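Local coordinates for putative glycosidase ph117-related (Bacteroides thetaiotaomicron, PDB 5A7V), which probably cleaves beta-mannosides, as a glycosidase-like member of family GH130, and binds mannose in its central pocket, at residues 146-151 with 202-207; 226-231 with 284-289; 73-78 with 339-344; 88-93 with 360-365. One frame throughout, in Å; residues are numbered along the deposited sequence. Where two conformers were deposited one is given.

Contacts 1, 2 and 4 join neighbouring blades of the five-bladed beta-propeller expected for GH130; contact 3 sets a loop against the start of strand 75-84. Each has at least one residue on bound mannose. Contacts 1 and 2 share a sheet, with centres 9 Å apart: S206 N probably bonds Y228 O at 2.7 Å, and S204 O probably bonds G230 N at 3.0 Å. Strands 75-84 of contact 3 and 87-95 of contact 4 are neighbours in one sheet, F77 N meeting R93 O at 2.8 Å. D146 of contact 1 ties the two pairs together, since its OD1 lies 3.0 Å from N78 ND2 and 2.9 Å from R93 NH1. Contacts 1, 2 and 3 touch the chain E mannose; contacts 1 and 4 reach the other sugar site.

Contact 1 (146-151 with 202-207). With MAN (alpha-D-mannopyranose), chain D; MAN (alpha-D-mannopyranose), chain E; BMA (beta-D-mannopyranose), chain C.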
# COMPACT_ATOMS: atom_id res chain seq x y z
N ASP A 146 -7.18 -0.45 3.23
CA ASP A 146 -5.93 -0.40 2.46
C ASP A 146 -5.66 0.95 1.77
O ASP A 146 -5.49 1.04 0.55
CB ASP A 146 -5.85 -1.53 1.43
CG ASP A 146 -5.95 -2.95 2.00
OD1 ASP A 146 -5.92 -3.12 3.22
OD2 ASP A 146 -6.02 -3.86 1.13
N PRO A 147 -5.59 2.01 2.59
CA PRO A 147 -5.38 3.36 2.01
C PRO A 147 -3.97 3.57 1.52
O PRO A 147 -3.00 3.06 2.08
CB PRO A 147 -5.68 4.30 3.19
CG PRO A 147 -5.22 3.48 4.39
CD PRO A 147 -5.65 2.05 4.05
N ARG A 148 -3.84 4.38 0.46
CA ARG A 148 -2.56 4.96 0.08
C ARG A 148 -2.80 6.47 -0.05
O ARG A 148 -3.85 6.87 -0.57
CB ARG A 148 -2.04 4.47 -1.25
CG ARG A 148 -1.43 3.08 -1.19
CD ARG A 148 -2.29 2.09 -1.70
NE ARG A 148 -1.69 0.76 -1.97
CZ ARG A 148 -2.36 -0.33 -1.73
NH1 ARG A 148 -3.53 -0.30 -1.19
NH2 ARG A 148 -1.80 -1.50 -1.97
N ILE A 149 -1.84 7.27 0.44
CA ILE A 149 -2.03 8.75 0.42
C ILE A 149 -0.83 9.40 -0.25
O ILE A 149 0.33 9.08 0.02
CB ILE A 149 -2.22 9.33 1.83
CG1 ILE A 149 -3.56 8.83 2.41
CG2 ILE A 149 -2.18 10.86 1.82
CD1 ILE A 149 -3.81 9.08 3.88
N ALA A 150 -1.15 10.35 -1.15
CA ALA A 150 -0.18 11.25 -1.77
C ALA A 150 -0.75 12.66 -1.69
O ALA A 150 -1.93 12.80 -1.38
CB ALA A 150 0.11 10.84 -3.20
N VAL A 151 0.08 13.68 -1.93
CA VAL A 151 -0.40 15.07 -1.79
C VAL A 151 0.03 15.89 -3.00
O VAL A 151 1.14 15.76 -3.49
CB VAL A 151 0.11 15.67 -0.47
CG1 VAL A 151 1.62 15.89 -0.40
CG2 VAL A 151 -0.63 16.96 -0.09
N CYS A 202 -11.54 -4.38 -8.04
CA CYS A 202 -10.23 -3.76 -8.13
C CYS A 202 -9.81 -3.14 -6.80
O CYS A 202 -10.66 -2.88 -5.94
CB CYS A 202 -10.18 -2.75 -9.29
SG CYS A 202 -11.40 -1.43 -9.23
N LYS A 203 -8.52 -2.82 -6.69
CA LYS A 203 -7.91 -2.28 -5.48
C LYS A 203 -6.47 -1.91 -5.74
O LYS A 203 -5.95 -2.22 -6.82
CB LYS A 203 -8.04 -3.26 -4.29
CG LYS A 203 -7.43 -4.66 -4.55
CD LYS A 203 -7.46 -5.57 -3.30
CE LYS A 203 -8.86 -5.88 -2.87
NZ LYS A 203 -8.92 -6.71 -1.64
N SER A 204 -5.85 -1.24 -4.80
CA SER A 204 -4.39 -1.02 -4.74
C SER A 204 -3.90 -0.03 -5.81
O SER A 204 -3.38 -0.42 -6.86
CB SER A 204 -3.63 -2.36 -4.79
OG SER A 204 -4.01 -3.12 -3.65
N GLY A 205 -4.10 1.26 -5.50
CA GLY A 205 -3.77 2.35 -6.42
C GLY A 205 -2.60 3.18 -5.97
O GLY A 205 -2.65 3.81 -4.89
N SER A 206 -1.54 3.25 -6.79
CA SER A 206 -0.26 3.95 -6.52
C SER A 206 -0.09 5.12 -7.49
O SER A 206 0.33 4.97 -8.65
CB SER A 206 0.88 2.95 -6.74
OG SER A 206 0.78 1.82 -5.87
N ILE A 207 -0.48 6.31 -7.02
CA ILE A 207 -0.35 7.55 -7.79
C ILE A 207 1.12 7.90 -7.95
O ILE A 207 1.94 7.69 -7.05
CB ILE A 207 -1.19 8.67 -7.16
CG1 ILE A 207 -2.66 8.31 -7.16
CG2 ILE A 207 -0.98 10.01 -7.85
CD1 ILE A 207 -3.58 9.26 -6.41
C1 MAN D . -9.58 -9.90 0.44
C2 MAN D . -8.43 -9.29 1.11
C3 MAN D . -9.01 -8.66 2.36
C4 MAN D . -10.19 -7.73 2.11
C5 MAN D . -11.20 -8.36 1.18
C6 MAN D . -12.11 -7.34 0.53
O1 MAN D . -10.10 -11.04 1.01
O2 MAN D . -7.85 -8.23 0.36
O3 MAN D . -8.05 -7.90 3.11
O4 MAN D . -10.85 -7.44 3.36
O5 MAN D . -10.58 -9.04 0.10
O6 MAN D . -11.40 -6.35 -0.22
C1 MAN E . -4.91 -8.65 -0.67
C2 MAN E . -4.38 -7.27 -0.23
C3 MAN E . -4.54 -6.91 1.26
C4 MAN E . -4.19 -8.11 2.16
C5 MAN E . -3.78 -9.36 1.37
C6 MAN E . -3.59 -10.60 2.27
O1 MAN E . -4.21 -9.17 -1.93
O2 MAN E . -5.10 -6.32 -1.03
O3 MAN E . -5.87 -6.53 1.59
O4 MAN E . -3.16 -7.65 3.03
O5 MAN E . -4.86 -9.61 0.41
O6 MAN E . -4.83 -10.93 2.90
C1 BMA C . -9.43 -9.97 0.52
C2 BMA C . -8.45 -9.27 1.46
C3 BMA C . -9.22 -8.65 2.60
C4 BMA C . -10.31 -7.74 2.06
C5 BMA C . -11.12 -8.43 0.95
C6 BMA C . -12.10 -7.49 0.27
O1 BMA C . -8.86 -10.66 -0.58
O2 BMA C . -7.75 -8.23 0.77
O3 BMA C . -8.35 -7.91 3.54
O4 BMA C . -11.17 -7.41 3.16
O5 BMA C . -10.28 -8.99 -0.09
O6 BMA C . -11.48 -6.35 -0.31
O HOH W 1 -8.48 -4.16 -0.09
O HOH W 2 -6.88 -0.34 -2.06
O HOH W 3 -4.92 -2.82 -1.20
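A single water links R148 and S204: it lies 2.6 Å from S204 OG and 2.9 Å from R148 NH1, and donates to D146 OD2 as well. That water sits in the guanidinium plane, at its edge. S204 instead lies over a face, its CA 3.6 Å above the plane of the R148 guanidinium and offset toward the rim. A bend at chi2 (102°) curls the arginine chain back, so that CD rests against G205 O and NH1 bonds D146 O at 2.9 Å, arriving from above that carbonyl plane. The remaining arginine nitrogens are taken by backbone oxygens: NE bonds G274 O and NH2 bonds C273 O, while S204 OG also pairs with E272.

Toward the pocket, D146 OD2 and K203 NZ stand 4.9 Å apart, too far for direct contact, and a second water spans them, donating to the carboxylate and accepting from the amine. D146 OD2 is 2.7 Å from O3 of the chain E mannose; K203 passes that sugar's O2 with CD and carries NZ on to O6 of the other mannose, modelled as two overlapping anomers, at 2.9 Å in either. With OD1 bound to R93 and N78, the D146 carboxylate is gripped at both oxygens, which should fix its rotation between the two sugar sites.

Contact 2 (226-231 with 284-289). With MAN (alpha-D-mannopyranose), chain E.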
# COMPACT_ATOMS: atom_id res chain seq x y z
N PHE A 226 -1.20 10.36 -13.14
CA PHE A 226 -0.92 8.99 -13.52
C PHE A 226 -0.97 8.09 -12.28
O PHE A 226 -0.50 8.48 -11.22
CB PHE A 226 0.46 8.89 -14.18
CG PHE A 226 0.74 7.54 -14.79
CD1 PHE A 226 1.19 6.47 -14.01
CD2 PHE A 226 0.53 7.33 -16.14
CE1 PHE A 226 1.43 5.24 -14.58
CE2 PHE A 226 0.77 6.08 -16.69
CZ PHE A 226 1.22 5.03 -15.90
N MET A 227 -1.54 6.88 -12.44
CA MET A 227 -1.61 5.92 -11.35
C MET A 227 -1.36 4.51 -11.89
O MET A 227 -1.99 4.10 -12.88
CB MET A 227 -3.03 5.99 -10.72
CG MET A 227 -3.27 5.05 -9.57
SD MET A 227 -4.90 5.23 -8.81
CE MET A 227 -6.06 4.79 -10.11
N TYR A 228 -0.48 3.78 -11.21
CA TYR A 228 -0.40 2.29 -11.37
C TYR A 228 -1.41 1.70 -10.41
O TYR A 228 -1.54 2.17 -9.28
CB TYR A 228 1.02 1.78 -11.02
CG TYR A 228 2.13 2.39 -11.87
CD1 TYR A 228 2.52 1.82 -13.06
CD2 TYR A 228 2.78 3.54 -11.48
CE1 TYR A 228 3.49 2.39 -13.86
CE2 TYR A 228 3.78 4.10 -12.26
CZ TYR A 228 4.14 3.52 -13.45
OH TYR A 228 5.10 4.13 -14.22
N TRP A 229 -2.10 0.63 -10.82
CA TRP A 229 -3.05 0.03 -9.93
C TRP A 229 -3.22 -1.45 -10.23
O TRP A 229 -2.93 -1.89 -11.34
CB TRP A 229 -4.40 0.81 -10.01
CG TRP A 229 -5.06 0.70 -11.33
CD1 TRP A 229 -4.84 1.49 -12.43
CD2 TRP A 229 -6.05 -0.26 -11.71
NE1 TRP A 229 -5.61 1.08 -13.48
CE2 TRP A 229 -6.34 -0.02 -13.09
CE3 TRP A 229 -6.64 -1.36 -11.07
CZ2 TRP A 229 -7.27 -0.78 -13.80
CZ3 TRP A 229 -7.54 -2.12 -11.79
CH2 TRP A 229 -7.83 -1.84 -13.15
N GLY A 230 -3.73 -2.19 -9.26
CA GLY A 230 -4.12 -3.57 -9.44
C GLY A 230 -3.51 -4.53 -8.46
O GLY A 230 -2.53 -4.23 -7.81
N GLU A 231 -4.18 -5.67 -8.40
CA GLU A 231 -3.79 -6.80 -7.53
C GLU A 231 -3.20 -8.00 -8.32
O GLU A 231 -2.09 -8.49 -8.01
CB GLU A 231 -5.01 -7.23 -6.71
CG GLU A 231 -4.82 -8.41 -5.78
CD GLU A 231 -6.09 -8.93 -5.16
OE1 GLU A 231 -7.21 -8.70 -5.64
OE2 GLU A 231 -5.96 -9.63 -4.12
N ILE A 284 10.79 5.61 -13.38
CA ILE A 284 9.76 5.60 -12.39
C ILE A 284 9.80 4.25 -11.65
O ILE A 284 9.79 3.18 -12.30
CB ILE A 284 8.37 5.79 -13.03
CG1 ILE A 284 8.30 7.21 -13.59
CG2 ILE A 284 7.26 5.50 -12.05
CD1 ILE A 284 7.18 7.40 -14.60
N VAL A 285 9.88 4.32 -10.32
CA VAL A 285 9.92 3.09 -9.50
C VAL A 285 8.54 2.84 -8.89
O VAL A 285 8.00 3.71 -8.18
CB VAL A 285 10.98 3.16 -8.42
CG1 VAL A 285 10.97 1.88 -7.61
CG2 VAL A 285 12.35 3.37 -9.04
N LEU A 286 8.01 1.65 -9.15
CA LEU A 286 6.82 1.15 -8.51
C LEU A 286 7.26 0.08 -7.51
O LEU A 286 7.79 -1.00 -7.90
CB LEU A 286 5.87 0.50 -9.52
CG LEU A 286 4.61 -0.13 -8.95
CD1 LEU A 286 3.68 0.87 -8.25
CD2 LEU A 286 3.85 -0.93 -9.96
N LEU A 287 7.07 0.36 -6.22
CA LEU A 287 7.33 -0.65 -5.16
C LEU A 287 6.00 -1.39 -4.97
O LEU A 287 4.92 -0.79 -4.90
CB LEU A 287 7.84 0.04 -3.89
CG LEU A 287 9.11 0.88 -4.03
CD1 LEU A 287 8.84 2.35 -4.35
CD2 LEU A 287 9.95 0.82 -2.77
N TYR A 288 6.07 -2.74 -4.95
CA TYR A 288 4.85 -3.55 -5.03
C TYR A 288 4.98 -4.81 -4.15
O TYR A 288 6.06 -5.09 -3.62
CB TYR A 288 4.47 -3.90 -6.48
CG TYR A 288 5.42 -4.85 -7.20
CD1 TYR A 288 6.55 -4.41 -7.82
CD2 TYR A 288 5.12 -6.21 -7.23
CE1 TYR A 288 7.41 -5.30 -8.45
CE2 TYR A 288 5.97 -7.11 -7.85
CZ TYR A 288 7.12 -6.66 -8.48
OH TYR A 288 7.99 -7.51 -9.12
N ASN A 289 3.86 -5.50 -4.05
CA ASN A 289 3.72 -6.71 -3.23
C ASN A 289 3.54 -7.92 -4.11
O ASN A 289 2.62 -7.99 -4.90
CB ASN A 289 2.51 -6.49 -2.31
CG ASN A 289 2.75 -5.35 -1.34
OD1 ASN A 289 3.57 -5.45 -0.47
ND2 ASN A 289 2.02 -4.22 -1.53
C1 MAN E . -4.91 -8.65 -0.67
C2 MAN E . -4.38 -7.27 -0.23
C3 MAN E . -4.54 -6.91 1.26
C4 MAN E . -4.19 -8.11 2.16
C5 MAN E . -3.78 -9.36 1.37
C6 MAN E . -3.59 -10.60 2.27
O1 MAN E . -4.21 -9.17 -1.93
O2 MAN E . -5.10 -6.32 -1.03
O3 MAN E . -5.87 -6.53 1.59
O4 MAN E . -3.16 -7.65 3.03
O5 MAN E . -4.86 -9.61 0.41
O6 MAN E . -4.83 -10.93 2.90
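Y228 and the pair I284 and L286 make the whole of the apolar contact. The methyl CG2 of I284 comes in obliquely at the outer end of the ring, 3.8 Å from Y228 CE2 and 3.4 Å from Y228 OH. At the other end, L286 slides past in the opposite direction, its CD1 methyl 3.9 Å from Y228 CB and its CD2 close to CG. Within its own strand the tyrosine has F226 on one face: F226 CE1 stands 3.3 Å above the ring plane, over the centre, a snug fit that limits how the ring can turn.

The polar interactions are all with partners outside the two strands. Y228 OH, which lies against I284 CG2, bonds the carbonyl of P318. Beyond the strand, the extended side chain of E231 (CG anti to the backbone N, chi1 178°) carries OE2 to within 2.8 Å of O1 of the chain E mannose, a sugar that E272 also bonds.

Strand 225-229 is second in its blade and strand 283-291 second in the next, with innermost strands 205-212 and 270-280 running parallel beside the axis. The arrangement is that of adjacent blades packing face to face in a beta-propeller, the fold expected for GH130, with E231 just past the strand reaching the central sugar pocket.

Contact 3 (73-78 with 339-344). With MAN (alpha-D-mannopyranose), chain E.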
# COMPACT_ATOMS: atom_id res chain seq x y z
N SER A 73 -9.92 -3.42 17.78
CA SER A 73 -9.66 -4.44 18.75
C SER A 73 -9.13 -5.74 18.14
O SER A 73 -8.55 -6.55 18.88
CB SER A 73 -10.92 -4.76 19.55
OG SER A 73 -11.96 -5.28 18.74
N ASN A 74 -9.32 -5.95 16.85
CA ASN A 74 -8.93 -7.24 16.25
C ASN A 74 -7.54 -7.19 15.62
O ASN A 74 -6.67 -7.94 15.98
CB ASN A 74 -9.99 -7.69 15.25
CG ASN A 74 -10.40 -9.14 15.39
OD1 ASN A 74 -9.77 -9.95 16.08
ND2 ASN A 74 -11.49 -9.47 14.74
N ASP A 75 -7.34 -6.23 14.70
CA ASP A 75 -6.15 -6.19 13.86
C ASP A 75 -5.96 -4.75 13.37
O ASP A 75 -6.94 -4.07 13.08
CB ASP A 75 -6.31 -7.18 12.68
CG ASP A 75 -6.28 -8.65 13.13
OD1 ASP A 75 -5.16 -9.14 13.49
OD2 ASP A 75 -7.40 -9.23 13.15
N THR A 76 -4.70 -4.30 13.32
CA THR A 76 -4.37 -2.96 12.84
C THR A 76 -3.21 -3.11 11.85
O THR A 76 -2.12 -3.59 12.22
CB THR A 76 -3.94 -2.02 13.98
OG1 THR A 76 -2.90 -2.59 14.77
CG2 THR A 76 -5.11 -1.69 14.85
N PHE A 77 -3.41 -2.78 10.57
CA PHE A 77 -2.47 -3.21 9.52
C PHE A 77 -2.56 -2.25 8.33
O PHE A 77 -2.97 -1.09 8.50
CB PHE A 77 -2.64 -4.73 9.21
CG PHE A 77 -3.99 -5.18 8.72
CD1 PHE A 77 -5.11 -5.18 9.56
CD2 PHE A 77 -4.16 -5.67 7.42
CE1 PHE A 77 -6.31 -5.68 9.13
CE2 PHE A 77 -5.36 -6.17 6.97
CZ PHE A 77 -6.46 -6.17 7.83
N ASN A 78 -2.07 -2.69 7.18
CA ASN A 78 -2.15 -2.04 5.85
C ASN A 78 -2.38 -0.52 5.90
O ASN A 78 -3.52 -0.07 5.74
CB ASN A 78 -3.18 -2.76 5.02
CG ASN A 78 -2.75 -4.19 4.68
OD1 ASN A 78 -1.72 -4.67 5.16
ND2 ASN A 78 -3.58 -4.86 3.93
N SER A 339 3.48 -14.71 10.45
CA SER A 339 2.14 -15.28 10.66
C SER A 339 1.26 -14.33 11.46
O SER A 339 1.76 -13.59 12.30
CB SER A 339 2.24 -16.63 11.37
OG SER A 339 1.02 -17.33 11.11
N GLY A 340 -0.03 -14.39 11.19
CA GLY A 340 -1.01 -13.51 11.84
C GLY A 340 -2.37 -13.89 11.33
O GLY A 340 -2.63 -15.04 10.95
N GLN A 341 -3.24 -12.89 11.19
CA GLN A 341 -4.54 -13.11 10.60
C GLN A 341 -4.39 -13.77 9.24
O GLN A 341 -5.21 -14.63 8.88
CB GLN A 341 -5.29 -11.76 10.47
CG GLN A 341 -6.63 -11.97 9.76
CD GLN A 341 -7.54 -10.78 9.57
OE1 GLN A 341 -8.70 -11.02 9.23
NE2 GLN A 341 -7.06 -9.56 9.67
N TYR A 342 -3.42 -13.29 8.46
CA TYR A 342 -3.02 -13.94 7.22
C TYR A 342 -1.89 -14.92 7.58
O TYR A 342 -0.75 -14.52 7.85
CB TYR A 342 -2.59 -12.92 6.15
CG TYR A 342 -2.27 -13.56 4.81
CD1 TYR A 342 -3.30 -13.91 3.91
CD2 TYR A 342 -0.95 -13.85 4.47
CE1 TYR A 342 -3.02 -14.54 2.71
CE2 TYR A 342 -0.65 -14.49 3.26
CZ TYR A 342 -1.68 -14.85 2.39
OH TYR A 342 -1.44 -15.48 1.19
N VAL A 343 -2.24 -16.20 7.67
CA VAL A 343 -1.37 -17.18 8.32
C VAL A 343 -0.07 -17.43 7.59
O VAL A 343 0.95 -17.77 8.20
CB VAL A 343 -2.15 -18.48 8.67
CG1 VAL A 343 -2.56 -19.20 7.43
CG2 VAL A 343 -1.34 -19.38 9.61
N ASP A 344 -0.08 -17.22 6.27
CA ASP A 344 1.11 -17.47 5.47
C ASP A 344 2.13 -16.31 5.48
O ASP A 344 3.20 -16.46 4.90
CB ASP A 344 0.71 -17.83 4.04
CG ASP A 344 -0.15 -19.12 3.98
OD1 ASP A 344 0.32 -20.16 4.48
OD2 ASP A 344 -1.30 -19.10 3.43
C1 MAN E . -4.91 -8.65 -0.67
C2 MAN E . -4.38 -7.27 -0.23
C3 MAN E . -4.54 -6.91 1.26
C4 MAN E . -4.19 -8.11 2.16
C5 MAN E . -3.78 -9.36 1.37
C6 MAN E . -3.59 -10.60 2.27
O1 MAN E . -4.21 -9.17 -1.93
O2 MAN E . -5.10 -6.32 -1.03
O3 MAN E . -5.87 -6.53 1.59
O4 MAN E . -3.16 -7.65 3.03
O5 MAN E . -4.86 -9.61 0.41
O6 MAN E . -4.83 -10.93 2.90
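D75 meets Q341 where strand 75-84 begins, at a classic beta bulge in which N74 and D75 both face E95. The carboxylate and amide cross obliquely with their planes only 19° apart, yet D75 OD2 is 3.5 Å from Q341 NE2 and each group has other partners. D75 OD2 makes a salt bridge with R105 and OD1 bonds S368 OG, the same hydroxyl that receives the backbone N of Q341; S368 thus connects the two segments. Q341 NE2 bonds the carbonyl of D367 and E95 OE1, reached by a fully extended chain with CG anti to the backbone N.

Two residues on, F77 brings its ring up to the same amide, with CZ 3.9 Å from Q341 NE2. Ring and amide planes stand 75° apart and the side chains cross at about a right angle.

N78 carries the strand to the ligand. Its ND2 donates an almost straight bond (171°) to O4 of the chain E mannose at 3.0 Å. From the loop, Y342 offers a ring face to the sugar's C6, with CD1 3.7 Å from that carbon, and itself packs edge-to-face with Y306. N78 from strand 75-84 and Y342 from the loop before strand 347-355 thus both line the pocket of the chain E mannose, one bonding O4 and the other laying a ring face against C6, an aromatic-sugar contact common in carbohydrate sites.

Contact 4 (88-93 with 360-365); sequences IVVLYR and YLYYGC. With MAN (alpha-D-mannopyranose), chain D; BMA (beta-D-mannopyranose), chain C.
Packing between two propeller blades sets I88 and V90 against Y360 and Y362. The short strands run nearly parallel, 12° apart, with axes 9.1 Å from each other, so side chains and not backbone bonds fill the gap. V90 presents CG2 squarely to Y362: the methyl lies 4.1 Å from the ring centroid, over the centre of the face, a CH-pi contact. I88 does the same to Y360, where CD1 sits 4.0 Å from the centroid but shifted toward the rim, the two side chains crossing at about a right angle. With CG1 anti to the carbonyl carbon (chi1 -74°), I88 also has its CG2 branch for the neighbouring tyrosine, 4.0 Å from Y362 CZ. Y362 OH rests against both I88 methyls, CD1 and CG2, and bonds the carbonyl of G117.

Strand 87-95 is second in the first of the blades and strand 358-365 second in the last, so this seam is where the ring of blades closes. At the pocket end of strand 87-95, R93 runs fully extended to the sugar site occupied by the overlapping mannose anomers. The sugar's O3 and O4 lie at the guanidinium edge in the alpha anomer: R93 NH1 donates to O3 at 3.0 Å (156°), and R93 NH2 donates to O4 at 2.9 Å. The guanidinium is held by protein as well: NE bonds S107 OG, and NH2 makes a salt bridge with E95.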
# COMPACT_ATOMS: atom_id res chain seq x y z
N ILE A 88 5.26 12.83 10.60
CA ILE A 88 4.74 11.67 9.89
C ILE A 88 3.34 11.37 10.43
O ILE A 88 3.14 11.34 11.65
CB ILE A 88 5.68 10.45 10.08
CG1 ILE A 88 6.96 10.62 9.24
CG2 ILE A 88 4.97 9.14 9.71
CD1 ILE A 88 8.10 9.70 9.59
N VAL A 89 2.40 11.17 9.52
CA VAL A 89 1.04 10.79 9.83
C VAL A 89 0.76 9.45 9.16
O VAL A 89 0.99 9.29 7.95
CB VAL A 89 0.01 11.85 9.41
CG1 VAL A 89 -1.41 11.42 9.74
CG2 VAL A 89 0.34 13.14 10.14
N VAL A 90 0.24 8.51 9.95
CA VAL A 90 -0.17 7.22 9.45
C VAL A 90 -1.69 7.08 9.61
O VAL A 90 -2.25 7.38 10.69
CB VAL A 90 0.57 6.09 10.21
CG1 VAL A 90 -0.08 4.71 10.01
CG2 VAL A 90 2.02 6.06 9.79
N LEU A 91 -2.34 6.60 8.56
CA LEU A 91 -3.75 6.16 8.61
C LEU A 91 -3.73 4.63 8.46
O LEU A 91 -3.36 4.12 7.42
CB LEU A 91 -4.63 6.82 7.56
CG LEU A 91 -5.25 8.18 7.94
CD1 LEU A 91 -4.18 9.26 8.08
CD2 LEU A 91 -6.37 8.58 7.02
N TYR A 92 -4.08 3.96 9.55
CA TYR A 92 -3.96 2.49 9.61
C TYR A 92 -5.31 1.82 9.43
O TYR A 92 -6.34 2.27 9.96
CB TYR A 92 -3.27 2.01 10.89
CG TYR A 92 -3.86 2.50 12.22
CD1 TYR A 92 -3.44 3.72 12.81
CD2 TYR A 92 -4.82 1.77 12.92
CE1 TYR A 92 -3.93 4.13 14.02
CE2 TYR A 92 -5.29 2.18 14.15
CZ TYR A 92 -4.83 3.34 14.71
OH TYR A 92 -5.31 3.78 15.94
N ARG A 93 -5.32 0.70 8.69
CA ARG A 93 -6.52 -0.12 8.57
C ARG A 93 -6.78 -0.81 9.91
O ARG A 93 -5.94 -1.58 10.35
CB ARG A 93 -6.33 -1.15 7.45
CG ARG A 93 -7.55 -2.02 7.24
CD ARG A 93 -7.35 -3.09 6.18
NE ARG A 93 -8.48 -3.97 6.08
CZ ARG A 93 -8.57 -5.00 5.23
NH1 ARG A 93 -7.67 -5.18 4.25
NH2 ARG A 93 -9.56 -5.87 5.37
N TYR A 360 11.05 6.43 5.14
CA TYR A 360 10.33 5.65 6.13
C TYR A 360 9.25 4.84 5.44
O TYR A 360 8.39 5.40 4.78
CB TYR A 360 9.72 6.57 7.20
CG TYR A 360 10.73 7.25 8.09
CD1 TYR A 360 11.52 8.30 7.64
CD2 TYR A 360 10.88 6.88 9.42
CE1 TYR A 360 12.47 8.89 8.47
CE2 TYR A 360 11.80 7.51 10.25
CZ TYR A 360 12.60 8.52 9.77
OH TYR A 360 13.53 9.14 10.61
N LEU A 361 9.33 3.51 5.56
CA LEU A 361 8.41 2.56 4.94
C LEU A 361 7.46 2.01 5.98
O LEU A 361 7.93 1.59 7.06
CB LEU A 361 9.25 1.42 4.35
CG LEU A 361 8.50 0.33 3.59
CD1 LEU A 361 7.87 0.82 2.31
CD2 LEU A 361 9.46 -0.80 3.31
N TYR A 362 6.17 1.99 5.66
CA TYR A 362 5.12 1.48 6.56
C TYR A 362 4.38 0.36 5.87
O TYR A 362 4.05 0.45 4.68
CB TYR A 362 4.14 2.62 6.98
CG TYR A 362 4.88 3.63 7.86
CD1 TYR A 362 4.98 3.43 9.21
CD2 TYR A 362 5.49 4.76 7.31
CE1 TYR A 362 5.71 4.29 10.02
CE2 TYR A 362 6.24 5.60 8.11
CZ TYR A 362 6.37 5.36 9.46
OH TYR A 362 7.16 6.19 10.23
N TYR A 363 4.17 -0.74 6.61
CA TYR A 363 3.66 -1.95 6.01
C TYR A 363 2.76 -2.72 6.98
O TYR A 363 2.91 -2.64 8.21
CB TYR A 363 4.81 -2.84 5.49
CG TYR A 363 5.84 -3.18 6.51
CD1 TYR A 363 6.91 -2.37 6.78
CD2 TYR A 363 5.76 -4.40 7.24
CE1 TYR A 363 7.87 -2.72 7.75
CE2 TYR A 363 6.70 -4.73 8.17
CZ TYR A 363 7.78 -3.94 8.41
OH TYR A 363 8.75 -4.27 9.33
N GLY A 364 1.84 -3.49 6.40
CA GLY A 364 1.09 -4.49 7.20
C GLY A 364 1.93 -5.72 7.51
O GLY A 364 2.69 -6.18 6.65
N CYS A 365 1.74 -6.23 8.72
CA CYS A 365 2.42 -7.45 9.17
C CYS A 365 1.38 -8.55 9.32
O CYS A 365 0.62 -8.56 10.31
CB CYS A 365 3.07 -7.21 10.53
SG CYS A 365 4.35 -5.90 10.54
C1 MAN D . -9.58 -9.90 0.44
C2 MAN D . -8.43 -9.29 1.11
C3 MAN D . -9.01 -8.66 2.36
C4 MAN D . -10.19 -7.73 2.11
C5 MAN D . -11.20 -8.36 1.18
C6 MAN D . -12.11 -7.34 0.53
O1 MAN D . -10.10 -11.04 1.01
O2 MAN D . -7.85 -8.23 0.36
O3 MAN D . -8.05 -7.90 3.11
O4 MAN D . -10.85 -7.44 3.36
O5 MAN D . -10.58 -9.04 0.10
O6 MAN D . -11.40 -6.35 -0.22
C1 BMA C . -9.43 -9.97 0.52
C2 BMA C . -8.45 -9.27 1.46
C3 BMA C . -9.22 -8.65 2.60
C4 BMA C . -10.31 -7.74 2.06
C5 BMA C . -11.12 -8.43 0.95
C6 BMA C . -12.10 -7.49 0.27
O1 BMA C . -8.86 -10.66 -0.58
O2 BMA C . -7.75 -8.23 0.77
O3 BMA C . -8.35 -7.91 3.54
O4 BMA C . -11.17 -7.41 3.16
O5 BMA C . -10.28 -8.99 -0.09
O6 BMA C . -11.48 -6.35 -0.31